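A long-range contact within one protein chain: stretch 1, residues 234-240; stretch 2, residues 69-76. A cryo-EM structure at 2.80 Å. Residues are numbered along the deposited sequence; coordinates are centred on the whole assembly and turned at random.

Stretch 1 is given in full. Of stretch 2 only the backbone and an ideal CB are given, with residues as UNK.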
# COMPACT_ATOMS: atom_id res chain seq x y z
N PHE A 234 -23.06 -21.88 -10.10
CA PHE A 234 -21.60 -21.90 -10.16
C PHE A 234 -21.10 -22.83 -11.26
O PHE A 234 -20.13 -22.50 -11.97
CB PHE A 234 -20.98 -22.32 -8.82
CG PHE A 234 -21.11 -21.29 -7.73
CD1 PHE A 234 -20.58 -20.02 -7.90
CD2 PHE A 234 -21.63 -21.62 -6.50
CE1 PHE A 234 -20.66 -19.08 -6.89
CE2 PHE A 234 -21.71 -20.69 -5.48
CZ PHE A 234 -21.23 -19.42 -5.68
N LEU A 235 -21.76 -23.98 -11.46
CA LEU A 235 -21.37 -24.85 -12.57
C LEU A 235 -21.71 -24.24 -13.93
O LEU A 235 -20.96 -24.44 -14.90
CB LEU A 235 -22.03 -26.22 -12.39
CG LEU A 235 -21.51 -26.94 -11.15
CD1 LEU A 235 -22.30 -28.19 -10.87
CD2 LEU A 235 -20.03 -27.26 -11.29
N HIS A 236 -22.80 -23.47 -14.00
CA HIS A 236 -23.09 -22.73 -15.23
C HIS A 236 -22.03 -21.69 -15.54
O HIS A 236 -21.69 -21.47 -16.70
CB HIS A 236 -24.45 -22.05 -15.14
CG HIS A 236 -24.75 -21.17 -16.31
ND1 HIS A 236 -25.10 -21.67 -17.54
CD2 HIS A 236 -24.69 -19.83 -16.45
CE1 HIS A 236 -25.27 -20.66 -18.39
NE2 HIS A 236 -25.03 -19.54 -17.74
N CYS A 237 -21.51 -21.02 -14.51
CA CYS A 237 -20.44 -20.06 -14.75
C CYS A 237 -19.14 -20.76 -15.12
O CYS A 237 -18.33 -20.21 -15.86
CB CYS A 237 -20.25 -19.17 -13.53
SG CYS A 237 -21.65 -18.09 -13.20
N ALA A 238 -18.94 -21.98 -14.62
CA ALA A 238 -17.76 -22.76 -14.95
C ALA A 238 -17.86 -23.49 -16.28
O ALA A 238 -16.91 -24.19 -16.64
CB ALA A 238 -17.48 -23.77 -13.86
N LYS A 239 -19.00 -23.38 -16.97
CA LYS A 239 -19.19 -24.04 -18.26
C LYS A 239 -18.15 -23.61 -19.30
O LYS A 239 -17.70 -24.43 -20.11
CB LYS A 239 -20.60 -23.75 -18.77
CG LYS A 239 -21.01 -24.48 -20.01
CD LYS A 239 -22.43 -24.12 -20.39
CE LYS A 239 -23.41 -24.75 -19.43
NZ LYS A 239 -24.82 -24.53 -19.85
N ASP A 240 -17.73 -22.35 -19.30
CA ASP A 240 -16.67 -21.89 -20.19
C ASP A 240 -15.44 -21.43 -19.42
O ASP A 240 -14.35 -21.97 -19.61
CB ASP A 240 -17.19 -20.77 -21.09
CG ASP A 240 -16.23 -20.41 -22.22
OD1 ASP A 240 -15.18 -21.06 -22.39
OD2 ASP A 240 -16.53 -19.44 -22.94
N UNK A 69 -31.08 -30.85 -9.32
CA UNK A 69 -29.63 -30.95 -9.45
C UNK A 69 -29.28 -31.16 -10.91
O UNK A 69 -29.71 -32.13 -11.54
CB UNK A 69 -29.07 -32.09 -8.59
N UNK A 70 -28.49 -30.23 -11.47
CA UNK A 70 -28.13 -30.23 -12.88
C UNK A 70 -26.65 -29.94 -13.01
O UNK A 70 -26.15 -28.95 -12.46
CB UNK A 70 -28.96 -29.21 -13.66
N UNK A 71 -25.94 -30.79 -13.74
CA UNK A 71 -24.51 -30.63 -14.00
C UNK A 71 -24.31 -30.67 -15.52
O UNK A 71 -24.73 -31.64 -16.15
CB UNK A 71 -23.69 -31.71 -13.30
N UNK A 72 -23.69 -29.66 -16.12
CA UNK A 72 -23.56 -29.63 -17.58
C UNK A 72 -22.52 -30.61 -18.09
O UNK A 72 -21.71 -31.15 -17.34
CB UNK A 72 -23.20 -28.22 -18.05
N UNK A 73 -22.57 -30.83 -19.41
CA UNK A 73 -21.71 -31.83 -20.03
C UNK A 73 -20.27 -31.37 -20.10
O UNK A 73 -19.35 -32.20 -20.14
CB UNK A 73 -22.21 -32.17 -21.43
N UNK A 74 -20.03 -30.05 -20.09
CA UNK A 74 -18.68 -29.51 -20.19
C UNK A 74 -17.86 -29.75 -18.93
O UNK A 74 -16.63 -29.61 -18.97
CB UNK A 74 -18.74 -28.01 -20.49
N UNK A 75 -18.49 -30.09 -17.81
CA UNK A 75 -17.77 -30.38 -16.58
C UNK A 75 -17.41 -31.86 -16.49
O UNK A 75 -16.28 -32.21 -16.15
CB UNK A 75 -18.60 -29.96 -15.37
N UNK A 76 -18.36 -32.74 -16.79
CA UNK A 76 -18.08 -34.17 -16.74
C UNK A 76 -17.27 -34.61 -17.95
O UNK A 76 -16.42 -35.50 -17.84
CB UNK A 76 -19.38 -34.97 -16.66

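Position 69 starts the stretch in an extended backbone. Nothing of stretch 1 lies within 5.5 Å of its ideal CB, so stretch 1 sets no preference. The residue is V69, and it makes no contact across the gap.

Position 70 is also extended, with phi/psi of -136/127. Its CA-to-CB bond points sideways, and its CB too has open space before it. Many residues would do, and beta-branched ones suit such angles. It is T70. Its contribution is from the backbone: O of T70 lies 4.2 Å from CD1 of L235.

Position 71 is again extended and points sideways. Its ideal CB, however, is 4.5 Å from CD1 of L235. A leucine methyl offers no donor, acceptor or charge, so an apolar side chain fits best. Valine, isoleucine, leucine or methionine could all serve. The residue is I71, with chi1 m and chi2 t. Its CG1 packs 3.8 Å from CD1 of L235.

Position 72 points toward stretch 1. The ideal CB is 3.7 Å from CE of K239 and 5.4 Å from O of L235. Close approach to the aliphatic part of a lysine favours a compact apolar group. The phi of -75 and psi of 166 would allow proline, and the position directly precedes a helix, at the N-cap. Alanine or valine could also serve. It is P72, with a C-gamma endo ring. CB of P72 lies 3.8 Å from CE of K239, and CD of P72 lies 4.0 Å from CB of L235. O of P72 accepts a weak hydrogen bond from N of 75, 3.4 Å away.

Position 73 begins the helix and points sideways, with stretch 1 beyond 5.5 Å of its ideal CB. A polar residue would be acceptable. It is N73, whose side-chain end leads away from stretch 1.

Position 74 points toward stretch 1, with its ideal CB 3.7 Å from O of K239. The lysine brings a positive charge and a long aliphatic chain to this region. Glutamate or glutamine would suit, and an apolar chain could lie along the methylenes. The residue is E74, with chi1 m and chi2 p. Its OE1 comes 3.3 Å from CG of K239, a methylene. NZ of K239 is 4.7 Å from OE1 of E74, so any help from the opposite charges acts at longer range.

Position 75 is helical and points toward stretch 1. Its ideal CB is 5.1 Å from CD2 of L235, which leaves room for a branched or long apolar side chain. Isoleucine, leucine or methionine are reasonable. It is I75, with both chi angles m. CD1 of I75 reaches 3.7 Å from O of A238 and 4.1 Å from CB of A238. CG1 of I75 is 4.5 Å from CD2 of L235. L235 therefore has apolar contacts with 71, 72 and 75, and no hydrogen bond crosses between the stretches.

Position 76 is out of reach, and stretch 1 places no demand on it. It is T76, with chi1 p.

Stretch 2 69-76: VTIPNEIT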
# COMPACT_ATOMS: atom_id res chain seq x y z
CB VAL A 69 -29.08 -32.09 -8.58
CG1 VAL A 69 -27.60 -32.24 -8.79
CG2 VAL A 69 -29.38 -31.84 -7.11
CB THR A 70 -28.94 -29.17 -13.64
OG1 THR A 70 -30.34 -29.46 -13.52
CG2 THR A 70 -28.57 -29.17 -15.11
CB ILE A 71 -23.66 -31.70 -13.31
CG1 ILE A 71 -23.80 -31.57 -11.80
CG2 ILE A 71 -22.21 -31.56 -13.69
CD1 ILE A 71 -23.16 -32.67 -11.04
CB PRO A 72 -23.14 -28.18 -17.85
CG PRO A 72 -22.44 -27.76 -16.61
CD PRO A 72 -23.14 -28.45 -15.48
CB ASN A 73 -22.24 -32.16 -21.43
CG ASN A 73 -21.73 -33.48 -21.96
OD1 ASN A 73 -21.05 -34.23 -21.25
ND2 ASN A 73 -22.04 -33.77 -23.21
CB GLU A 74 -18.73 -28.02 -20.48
CG GLU A 74 -19.26 -27.64 -21.85
CD GLU A 74 -20.78 -27.52 -21.89
OE1 GLU A 74 -21.43 -27.69 -20.84
OE2 GLU A 74 -21.32 -27.25 -22.98
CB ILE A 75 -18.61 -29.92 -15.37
CG1 ILE A 75 -18.87 -28.41 -15.45
CG2 ILE A 75 -17.91 -30.25 -14.06
CD1 ILE A 75 -17.61 -27.58 -15.42
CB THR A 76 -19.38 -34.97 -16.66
OG1 THR A 76 -20.19 -34.69 -17.80
CG2 THR A 76 -20.15 -34.60 -15.41
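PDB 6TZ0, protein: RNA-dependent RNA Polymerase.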